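Local coordinates for protein aldehyde dehydrogenase (Burkholderia vietnamiensis, PDB 5KF0) that binds NADPH and probably oxidises aldehydes to carboxylic acids with a nicotinamide cofactor, at residues I152-I158 / F230-T236; A61-R66 / A178-F182. Residue numbers count along the deposited sequence, not the author numbering.

Both contacts belong to the cofactor-binding part of the subunit, and their centres lie 12 Å apart. Contact 1 pairs two parallel strands of the Rossmann-type sheet. Contact 2 seats the short helix 62-67 on the turn between helix 164-178 and strand 182-185. The two meet where that turn enters the sheet. C155 N lies 2.9 Å from P181 O, a probable hydrogen bond, and C155 O lies 3.6 Å from F182 CB. The F157 ring packs on F182, with F157 CE2 3.4 Å from F182 CB. Contact 1 touches NADPH at its C-terminal strand ends, through I158, F235 and T236. Contact 2 adjoins the other end of strand 155-158.

Contact 1: residues I152-I158 / F230-T236; sequences IGPCSFI and FRLLSFT. With NDP (NADPH dihydro-nicotinamide-adenine-dinucleotide phosphate), chain E.
Apolar contacts form on both faces of this strand pair. On one, C155 SG lies 3.9 Å from L232 CD2, and F157 (chi1 m) brings CD1 to 3.9 Å from S234 CB. On the other, I158 (m, t) sets CD1 3.9 Å from L233 CD1 and CG2 3.6 Å from F235 CD1. S156 CB sits over the F230 ring, 3.4 Å from its centroid (CH-pi). Strands 155-158 and 232-236 run parallel, their axes 4.8 Å apart at closest approach, at 13°. S156 pairs with L233, F157 with S234, I158 with F235. Hydrogen bonds run from R231 N to P154 O, S156 N to L232 O, S234 N to S156 O and T236 N to I158 O (each 2.9 Å), and from I158 N to S234 O (3.2 Å). NADPH lies at the strands' C-terminal ends, as in Rossmann-type sheets. I158 CG2 and F235 CE1 are each 3.2 Å from NDP O4B. K171 of helix 164-178 bonds S234 OG and T236 OG1. Strands 182-185 and 253-257 flank the pair.

Contact 2: residues A61-R66 / A178-F182; sequences AVKPMR and AGCPF
P181, M65 and G179 bury the most surface here. The P181 ring points at the start of helix 62-67. Its CG is 4.0 Å from A61 CB, 4.0 Å from V62 CG2 and 4.0 Å from M65 CG. A61, V62 and M65 thus all touch the proline ring. Within their segment, M65 N bonds A61 O and R66 N bonds V62 O, both at 2.9 Å. The nearest CA pairs are V62 with P181 (6.3 Å) and M65 with G179 (5.2 Å).

M65 takes an all-m rotamer. Its CB lies 3.3 Å from G179 O, and its CE reaches 4.2 Å from C180 O. G179 has phi/psi of 90/29 and is the C-prime residue of a Schellman motif that ends helix 164-178. A CB there would jam against the carbonyl of A178. C180 (-101/129) and P181 (-64/150) are extended and lead into strand 182-185. C180 points its CB away from the helix.

A water bridges the backbones. It donates to V62 O and G179 O, 2.8 Å from each. The R66 end leads away and forms a salt bridge with E433 of the second subunit.

No direct hydrogen bond joins the two segments. The join rests on van der Waals contact of A61, V62 and M65 with P181 and of M65 with G179, with one water between V62 O and G179 O.

Contact 1: residues I152-I158 / F230-T236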
ATOM      1  N   ILE A 152       7.651  19.786  -2.665  1.00 12.65           N
ATOM      2  CA  ILE A 152       8.491  20.027  -3.839  1.00 14.67           C
ATOM      3  C   ILE A 152       9.063  21.443  -3.845  1.00 18.36           C
ATOM      4  O   ILE A 152      10.124  21.685  -4.435  1.00 20.37           O
ATOM      5  CB  ILE A 152       7.709  19.726  -5.130  1.00 13.28           C
ATOM      6  CG1 ILE A 152       8.658  19.604  -6.327  1.00 13.92           C
ATOM      7  CG2 ILE A 152       6.615  20.778  -5.365  1.00 15.18           C
ATOM      8  CD1 ILE A 152       7.976  19.015  -7.570  1.00 15.92           C
ATOM      9  N   GLY A 153       8.398  22.387  -3.195  1.00 18.19           N
ATOM     10  CA  GLY A 153       8.835  23.762  -3.204  1.00 15.63           C
ATOM     11  C   GLY A 153       7.710  24.660  -3.660  1.00 15.62           C
ATOM     12  O   GLY A 153       6.542  24.255  -3.668  1.00 14.16           O
ATOM     13  N   PRO A 154       8.029  25.888  -4.068  1.00 14.84           N
ATOM     14  CA  PRO A 154       6.973  26.797  -4.534  1.00 10.34           C
ATOM     15  C   PRO A 154       6.262  26.234  -5.753  1.00 12.71           C
ATOM     16  O   PRO A 154       6.896  25.768  -6.703  1.00 11.82           O
ATOM     17  CB  PRO A 154       7.735  28.083  -4.872  1.00 12.00           C
ATOM     18  CG  PRO A 154       9.014  27.991  -4.048  1.00 12.68           C
ATOM     19  CD  PRO A 154       9.354  26.527  -4.087  1.00 16.30           C
ATOM     20  N   CYS A 155       4.933  26.283  -5.719  1.00 11.35           N
ATOM     21  CA  CYS A 155       4.097  25.768  -6.794  1.00  9.72           C
ATOM     22  C   CYS A 155       3.363  26.915  -7.466  1.00 12.14           C
ATOM     23  O   CYS A 155       2.874  27.823  -6.792  1.00 11.55           O
ATOM     24  CB  CYS A 155       3.062  24.764  -6.276  1.00 12.47           C
ATOM     25  SG  CYS A 155       3.774  23.240  -5.604  1.00 13.13           S
ATOM     26  N   SER A 156       3.274  26.839  -8.794  1.00  9.24           N
ATOM     27  CA  SER A 156       2.524  27.783  -9.612  1.00 10.66           C
ATOM     28  C   SER A 156       1.216  27.115 -10.030  1.00 10.82           C
ATOM     29  O   SER A 156       1.232  26.045 -10.649  1.00 11.18           O
ATOM     30  CB  SER A 156       3.329  28.191 -10.847  1.00 12.86           C
ATOM     31  OG  SER A 156       2.547  29.026 -11.694  1.00 13.58           O
ATOM     32  N   PHE A 157       0.091  27.749  -9.704  1.00 10.51           N
ATOM     33  CA  PHE A 157      -1.240  27.194  -9.931  1.00  9.27           C
ATOM     34  C   PHE A 157      -2.032  28.130 -10.835  1.00 11.77           C
ATOM     35  O   PHE A 157      -2.124  29.329 -10.554  1.00 13.43           O
ATOM     36  CB  PHE A 157      -2.004  27.023  -8.608  1.00  9.34           C
ATOM     37  CG  PHE A 157      -1.438  25.961  -7.701  1.00  9.51           C
ATOM     38  CD1 PHE A 157      -0.714  24.884  -8.217  1.00 10.50           C
ATOM     39  CD2 PHE A 157      -1.658  26.028  -6.327  1.00 10.74           C
ATOM     40  CE1 PHE A 157      -0.211  23.901  -7.366  1.00 11.97           C
ATOM     41  CE2 PHE A 157      -1.174  25.043  -5.476  1.00  9.33           C
ATOM     42  CZ  PHE A 157      -0.443  23.980  -5.995  1.00 10.19           C
ATOM     43  N   ILE A 158      -2.623  27.581 -11.896  1.00 10.23           N
ATOM     44  CA  ILE A 158      -3.460  28.342 -12.822  1.00 10.07           C
ATOM     45  C   ILE A 158      -4.777  27.593 -12.992  1.00  9.79           C
ATOM     46  O   ILE A 158      -4.763  26.390 -13.280  1.00 10.15           O
ATOM     47  CB  ILE A 158      -2.763  28.518 -14.187  1.00  9.84           C
ATOM     48  CG1 ILE A 158      -1.488  29.357 -14.054  1.00 11.73           C
ATOM     49  CG2 ILE A 158      -3.730  29.156 -15.197  1.00 11.68           C
ATOM     50  CD1 ILE A 158      -0.648  29.397 -15.348  1.00 11.22           C
ATOM     51  N   PHE A 230       9.759  28.486  -9.271  1.00 13.63           N
ATOM     52  CA  PHE A 230       8.671  27.528  -9.171  1.00 13.15           C
ATOM     53  C   PHE A 230       9.201  26.139  -9.508  1.00 13.48           C
ATOM     54  O   PHE A 230       9.872  25.966 -10.530  1.00 15.30           O
ATOM     55  CB  PHE A 230       7.551  27.880 -10.153  1.00 10.72           C
ATOM     56  CG  PHE A 230       6.658  29.032  -9.740  1.00 11.15           C
ATOM     57  CD1 PHE A 230       5.969  29.019  -8.536  1.00 11.48           C
ATOM     58  CD2 PHE A 230       6.428  30.083 -10.631  1.00 12.59           C
ATOM     59  CE1 PHE A 230       5.096  30.054  -8.206  1.00 11.14           C
ATOM     60  CE2 PHE A 230       5.567  31.125 -10.302  1.00 12.69           C
ATOM     61  CZ  PHE A 230       4.907  31.118  -9.084  1.00 13.95           C
ATOM     62  N   ARG A 231       8.875  25.145  -8.678  1.00 11.06           N
ATOM     63  CA  ARG A 231       9.306  23.769  -8.930  1.00 10.98           C
ATOM     64  C   ARG A 231       8.232  22.923  -9.600  1.00 12.93           C
ATOM     65  O   ARG A 231       8.540  21.827 -10.092  1.00 11.53           O
ATOM     66  CB  ARG A 231       9.736  23.106  -7.619  1.00 13.44           C
ATOM     67  CG  ARG A 231      10.703  23.957  -6.796  1.00 20.42           C
ATOM     68  CD  ARG A 231      11.969  24.313  -7.560  1.00 25.02           C
ATOM     69  NE  ARG A 231      12.945  23.226  -7.542  1.00 26.22           N
ATOM     70  CZ  ARG A 231      13.874  23.067  -6.600  1.00 31.03           C
ATOM     71  NH1 ARG A 231      13.964  23.928  -5.595  1.00 33.40           N
ATOM     72  NH2 ARG A 231      14.713  22.042  -6.660  1.00 34.12           N
ATOM     73  N   LEU A 232       6.998  23.415  -9.650  1.00 12.01           N
ATOM     74  CA  LEU A 232       5.868  22.736 -10.263  1.00 11.08           C
ATOM     75  C   LEU A 232       4.957  23.794 -10.855  1.00 13.89           C
ATOM     76  O   LEU A 232       4.703  24.817 -10.211  1.00 11.60           O
ATOM     77  CB  LEU A 232       5.088  21.898  -9.243  1.00 10.07           C
ATOM     78  CG  LEU A 232       3.712  21.400  -9.698  1.00 11.01           C
ATOM     79  CD1 LEU A 232       3.852  20.353 -10.808  1.00 13.15           C
ATOM     80  CD2 LEU A 232       2.908  20.840  -8.524  1.00 15.18           C
ATOM     81  N   LEU A 233       4.513  23.565 -12.087  1.00  9.72           N
ATOM     82  CA  LEU A 233       3.390  24.285 -12.675  1.00 11.59           C
ATOM     83  C   LEU A 233       2.246  23.294 -12.789  1.00 11.22           C
ATOM     84  O   LEU A 233       2.404  22.238 -13.413  1.00 10.77           O
ATOM     85  CB  LEU A 233       3.735  24.858 -14.050  1.00 11.12           C
ATOM     86  CG  LEU A 233       2.522  25.265 -14.903  1.00 11.07           C
ATOM     87  CD1 LEU A 233       1.818  26.499 -14.324  1.00 11.37           C
ATOM     88  CD2 LEU A 233       2.930  25.529 -16.350  1.00 15.08           C
ATOM     89  N   SER A 234       1.114  23.604 -12.170  1.00  9.96           N
ATOM     90  CA  SER A 234      -0.078  22.773 -12.313  1.00  8.69           C
ATOM     91  C   SER A 234      -1.165  23.646 -12.923  1.00 10.96           C
ATOM     92  O   SER A 234      -1.620  24.610 -12.300  1.00 11.48           O
ATOM     93  CB  SER A 234      -0.501  22.167 -10.974  1.00 10.72           C
ATOM     94  OG  SER A 234      -1.681  21.393 -11.123  1.00 11.89           O
ATOM     95  N   PHE A 235      -1.554  23.303 -14.149  1.00  9.92           N
ATOM     96  CA  PHE A 235      -2.417  24.116 -14.996  1.00 10.68           C
ATOM     97  C   PHE A 235      -3.708  23.366 -15.270  1.00 10.01           C
ATOM     98  O   PHE A 235      -3.677  22.205 -15.698  1.00 10.91           O
ATOM     99  CB  PHE A 235      -1.708  24.454 -16.319  1.00  9.77           C
ATOM    100  CG  PHE A 235      -2.621  25.085 -17.351  1.00 12.34           C
ATOM    101  CD1 PHE A 235      -2.780  26.459 -17.399  1.00 12.58           C
ATOM    102  CD2 PHE A 235      -3.329  24.294 -18.256  1.00 10.07           C
ATOM    103  CE1 PHE A 235      -3.631  27.042 -18.337  1.00 10.94           C
ATOM    104  CE2 PHE A 235      -4.183  24.866 -19.192  1.00 11.13           C
ATOM    105  CZ  PHE A 235      -4.332  26.247 -19.233  1.00 12.94           C
ATOM    106  N   THR A 236      -4.842  24.023 -15.019  1.00  8.92           N
ATOM    107  CA  THR A 236      -6.149  23.517 -15.434  1.00  9.45           C
ATOM    108  C   THR A 236      -6.778  24.533 -16.381  1.00 12.16           C
ATOM    109  O   THR A 236      -6.978  25.698 -16.005  1.00 11.35           O
ATOM    110  CB  THR A 236      -7.058  23.256 -14.226  1.00 11.29           C
ATOM    111  OG1 THR A 236      -6.419  22.317 -13.344  1.00 10.21           O
ATOM    112  CG2 THR A 236      -8.405  22.668 -14.686  1.00  9.28           C
TER
HETATM  113  PA  NDP E 501      -8.289  28.918 -20.678  1.00 13.08           P
HETATM  114  O1A NDP E 501      -7.239  27.997 -21.200  1.00 14.00           O
HETATM  115  O2A NDP E 501      -8.742  29.946 -21.715  1.00 14.28           O
HETATM  116  O5B NDP E 501      -7.819  29.686 -19.367  1.00 13.03           O
HETATM  117  C5B NDP E 501      -7.499  28.882 -18.204  1.00 12.93           C
HETATM  118  C4B NDP E 501      -6.561  29.661 -17.321  1.00 10.86           C
HETATM  119  O4B NDP E 501      -5.281  29.797 -17.979  1.00 13.69           O
HETATM  120  C3B NDP E 501      -7.017  31.089 -16.993  1.00 10.47           C
HETATM  121  O3B NDP E 501      -6.600  31.450 -15.678  1.00 10.86           O
HETATM  122  C2B NDP E 501      -6.241  31.906 -18.026  1.00 11.91           C
HETATM  123  O2B NDP E 501      -6.017  33.283 -17.659  1.00 13.15           O
HETATM  124  C1B NDP E 501      -4.919  31.161 -17.981  1.00 12.76           C
HETATM  125  N9A NDP E 501      -4.046  31.413 -19.121  1.00 12.69           N
HETATM  126  C8A NDP E 501      -4.349  31.384 -20.456  1.00 10.07           C
HETATM  127  N7A NDP E 501      -3.318  31.596 -21.240  1.00 11.52           N
HETATM  128  C5A NDP E 501      -2.266  31.781 -20.358  1.00 12.37           C
HETATM  129  C6A NDP E 501      -0.894  32.037 -20.552  1.00 13.62           C
HETATM  130  N6A NDP E 501      -0.325  32.190 -21.754  1.00 14.09           N
HETATM  131  N1A NDP E 501      -0.115  32.147 -19.452  1.00 13.99           N
HETATM  132  C2A NDP E 501      -0.676  32.019 -18.247  1.00 15.50           C
HETATM  133  N3A NDP E 501      -1.955  31.784 -17.939  1.00 14.88           N
HETATM  134  C4A NDP E 501      -2.700  31.676 -19.047  1.00 14.45           C
HETATM  135  O3  NDP E 501      -9.534  28.058 -20.193  1.00 11.94           O
HETATM  136  PN  NDP E 501     -10.978  28.451 -19.652  1.00 12.16           P
HETATM  137  O1N NDP E 501     -10.846  29.331 -18.464  1.00 12.78           O
HETATM  138  O2N NDP E 501     -11.750  29.016 -20.817  1.00 13.95           O
HETATM  139  O5D NDP E 501     -11.616  27.075 -19.188  1.00 11.63           O
HETATM  140  C5D NDP E 501     -12.185  26.094 -20.071  1.00 12.69           C
HETATM  141  C4D NDP E 501     -11.147  25.039 -20.363  1.00 11.63           C
HETATM  142  O4D NDP E 501     -10.702  24.425 -19.123  1.00 12.76           O
HETATM  143  C3D NDP E 501     -11.690  23.908 -21.239  1.00 12.58           C
HETATM  144  O3D NDP E 501     -10.768  23.498 -22.243  1.00 12.52           O
HETATM  145  C2D NDP E 501     -11.961  22.808 -20.214  1.00 16.64           C
HETATM  146  O2D NDP E 501     -12.013  21.476 -20.713  1.00 12.42           O
HETATM  147  C1D NDP E 501     -10.802  23.019 -19.250  1.00 13.86           C
HETATM  148  N1N NDP E 501     -11.143  22.395 -17.977  1.00 12.93           N
HETATM  149  C2N NDP E 501     -10.415  21.341 -17.476  1.00 11.79           C
HETATM  150  C3N NDP E 501     -10.800  20.643 -16.390  1.00 10.72           C
HETATM  151  C7N NDP E 501      -9.966  19.561 -15.801  1.00 12.75           C
HETATM  152  O7N NDP E 501     -10.008  19.400 -14.573  1.00 11.66           O
HETATM  153  N7N NDP E 501      -9.267  18.767 -16.610  1.00 10.98           N
HETATM  154  C4N NDP E 501     -12.116  20.922 -15.757  1.00 12.96           C
HETATM  155  C5N NDP E 501     -12.635  22.260 -16.161  1.00 12.19           C
HETATM  156  C6N NDP E 501     -12.190  22.871 -17.243  1.00 13.77           C
HETATM  157  P2B NDP E 501      -7.119  34.447 -18.010  1.00 13.72           P
HETATM  158  O1X NDP E 501      -8.340  33.780 -18.523  1.00 14.08           O
HETATM  159  O2X NDP E 501      -7.243  35.193 -16.714  1.00 12.20           O
HETATM  160  O3X NDP E 501      -6.474  35.344 -19.045  1.00 14.73           O

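Contact 2: residues A61-R66 / A178-F182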
ATOM      1  N   ALA A  61       9.227  31.071   2.259  1.00 15.06           N
ATOM      2  CA  ALA A  61       8.321  30.264   3.070  1.00 16.81           C
ATOM      3  C   ALA A  61       8.563  28.764   2.958  1.00 15.13           C
ATOM      4  O   ALA A  61       7.883  27.998   3.645  1.00 15.26           O
ATOM      5  CB  ALA A  61       6.861  30.559   2.692  1.00 14.35           C
ATOM      6  N   VAL A  62       9.495  28.318   2.110  1.00 13.96           N
ATOM      7  CA  VAL A  62       9.677  26.884   1.877  1.00 16.27           C
ATOM      8  C   VAL A  62      10.026  26.152   3.173  1.00 15.23           C
ATOM      9  O   VAL A  62       9.397  25.148   3.529  1.00 16.06           O
ATOM     10  CB  VAL A  62      10.737  26.655   0.788  1.00 17.10           C
ATOM     11  CG1 VAL A  62      11.176  25.192   0.774  1.00 21.80           C
ATOM     12  CG2 VAL A  62      10.149  27.052  -0.565  1.00 14.82           C
ATOM     13  N   LYS A  63      11.043  26.630   3.892  1.00 17.43           N
ATOM     14  CA  LYS A  63      11.447  25.915   5.103  1.00 16.78           C
ATOM     15  C   LYS A  63      10.377  26.008   6.189  1.00 15.16           C
ATOM     16  O   LYS A  63      10.027  24.964   6.770  1.00 16.36           O
ATOM     17  CB  LYS A  63      12.817  26.415   5.575  1.00 21.86           C
ATOM     18  CG  LYS A  63      13.367  25.666   6.781  1.00 26.79           C
ATOM     19  CD  LYS A  63      14.856  25.972   6.963  1.00 42.89           C
ATOM     20  CE  LYS A  63      15.255  26.008   8.429  1.00 49.02           C
ATOM     21  NZ  LYS A  63      15.221  24.657   9.046  1.00 52.17           N
ATOM     22  N   PRO A  64       9.788  27.173   6.481  1.00 15.08           N
ATOM     23  CA  PRO A  64       8.715  27.196   7.490  1.00 15.41           C
ATOM     24  C   PRO A  64       7.536  26.292   7.152  1.00 17.79           C
ATOM     25  O   PRO A  64       6.982  25.637   8.047  1.00 17.98           O
ATOM     26  CB  PRO A  64       8.310  28.676   7.515  1.00 21.77           C
ATOM     27  CG  PRO A  64       9.544  29.402   7.106  1.00 23.28           C
ATOM     28  CD  PRO A  64      10.190  28.538   6.078  1.00 17.57           C
ATOM     29  N   MET A  65       7.138  26.234   5.880  1.00 14.50           N
ATOM     30  CA  MET A  65       6.052  25.338   5.486  1.00 15.26           C
ATOM     31  C   MET A  65       6.456  23.881   5.652  1.00 16.49           C
ATOM     32  O   MET A  65       5.659  23.060   6.117  1.00 16.86           O
ATOM     33  CB  MET A  65       5.638  25.613   4.037  1.00 16.38           C
ATOM     34  CG  MET A  65       4.779  26.843   3.873  1.00 16.89           C
ATOM     35  SD  MET A  65       3.212  26.685   4.771  1.00 17.05           S
ATOM     36  CE  MET A  65       2.405  25.389   3.856  1.00 19.67           C
ATOM     37  N   ARG A  66       7.695  23.547   5.275  1.00 14.60           N
ATOM     38  CA  ARG A  66       8.182  22.178   5.405  0.62 16.87           C
ATOM     39  C   ARG A  66       8.229  21.733   6.865  1.00 19.16           C
ATOM     40  O   ARG A  66       8.067  20.543   7.162  1.00 22.47           O
ATOM     41  CB  ARG A  66       9.570  22.067   4.768  0.62 22.58           C
ATOM     42  CG  ARG A  66      10.197  20.689   4.835  0.62 25.43           C
ATOM     43  CD  ARG A  66      11.564  20.651   4.154  0.62 29.47           C
ATOM     44  NE  ARG A  66      12.654  21.143   5.001  0.62 31.01           N
ATOM     45  CZ  ARG A  66      13.428  22.184   4.706  0.62 33.79           C
ATOM     46  NH1 ARG A  66      13.237  22.868   3.581  0.62 31.11           N
ATOM     47  NH2 ARG A  66      14.399  22.540   5.536  0.62 34.96           N
ATOM     48  N   ALA A 178       0.464  19.010   1.654  1.00 12.04           N
ATOM     49  CA  ALA A 178       1.827  18.579   1.352  1.00 12.98           C
ATOM     50  C   ALA A 178       2.884  19.500   1.935  1.00 21.21           C
ATOM     51  O   ALA A 178       4.044  19.090   2.041  1.00 24.06           O
ATOM     52  CB  ALA A 178       2.038  18.494  -0.161  1.00 14.61           C
ATOM     53  N   GLY A 179       2.523  20.727   2.296  1.00 11.51           N
ATOM     54  CA  GLY A 179       3.482  21.666   2.840  1.00 13.19           C
ATOM     55  C   GLY A 179       4.185  22.540   1.825  1.00 13.54           C
ATOM     56  O   GLY A 179       5.314  22.975   2.079  1.00 14.33           O
ATOM     57  N   CYS A 180       3.534  22.844   0.674  1.00 12.78           N
ATOM     58  CA  CYS A 180       4.119  23.667  -0.388  1.00 12.29           C
ATOM     59  C   CYS A 180       3.579  25.081  -0.332  1.00 13.62           C
ATOM     60  O   CYS A 180       2.351  25.262  -0.339  1.00 14.93           O
ATOM     61  CB  CYS A 180       3.788  23.101  -1.764  1.00 11.23           C
ATOM     62  SG  CYS A 180       4.546  21.548  -2.167  1.00 15.03           S
ATOM     63  N   PRO A 181       4.439  26.099  -0.332  1.00 11.84           N
ATOM     64  CA  PRO A 181       3.973  27.447  -0.671  1.00 12.28           C
ATOM     65  C   PRO A 181       3.486  27.464  -2.114  1.00 11.15           C
ATOM     66  O   PRO A 181       3.984  26.720  -2.966  1.00 13.97           O
ATOM     67  CB  PRO A 181       5.229  28.316  -0.503  1.00 13.43           C
ATOM     68  CG  PRO A 181       6.250  27.435   0.202  1.00 14.07           C
ATOM     69  CD  PRO A 181       5.904  26.039  -0.226  1.00 13.14           C
ATOM     70  N   PHE A 182       2.509  28.326  -2.396  1.00 12.92           N
ATOM     71  CA  PHE A 182       1.976  28.369  -3.753  1.00 10.18           C
ATOM     72  C   PHE A 182       1.546  29.785  -4.108  1.00 11.35           C
ATOM     73  O   PHE A 182       1.218  30.600  -3.240  1.00 12.84           O
ATOM     74  CB  PHE A 182       0.788  27.407  -3.932  1.00  9.97           C
ATOM     75  CG  PHE A 182      -0.432  27.798  -3.146  1.00  9.69           C
ATOM     76  CD1 PHE A 182      -1.368  28.682  -3.685  1.00 11.72           C
ATOM     77  CD2 PHE A 182      -0.639  27.294  -1.862  1.00 11.04           C
ATOM     78  CE1 PHE A 182      -2.495  29.057  -2.961  1.00 13.30           C
ATOM     79  CE2 PHE A 182      -1.768  27.660  -1.123  1.00 11.11           C
ATOM     80  CZ  PHE A 182      -2.693  28.550  -1.670  1.00 11.31           C
TER
HETATM   81  O   HOH W   1       8.021  23.653   1.554  1.00 15.43           O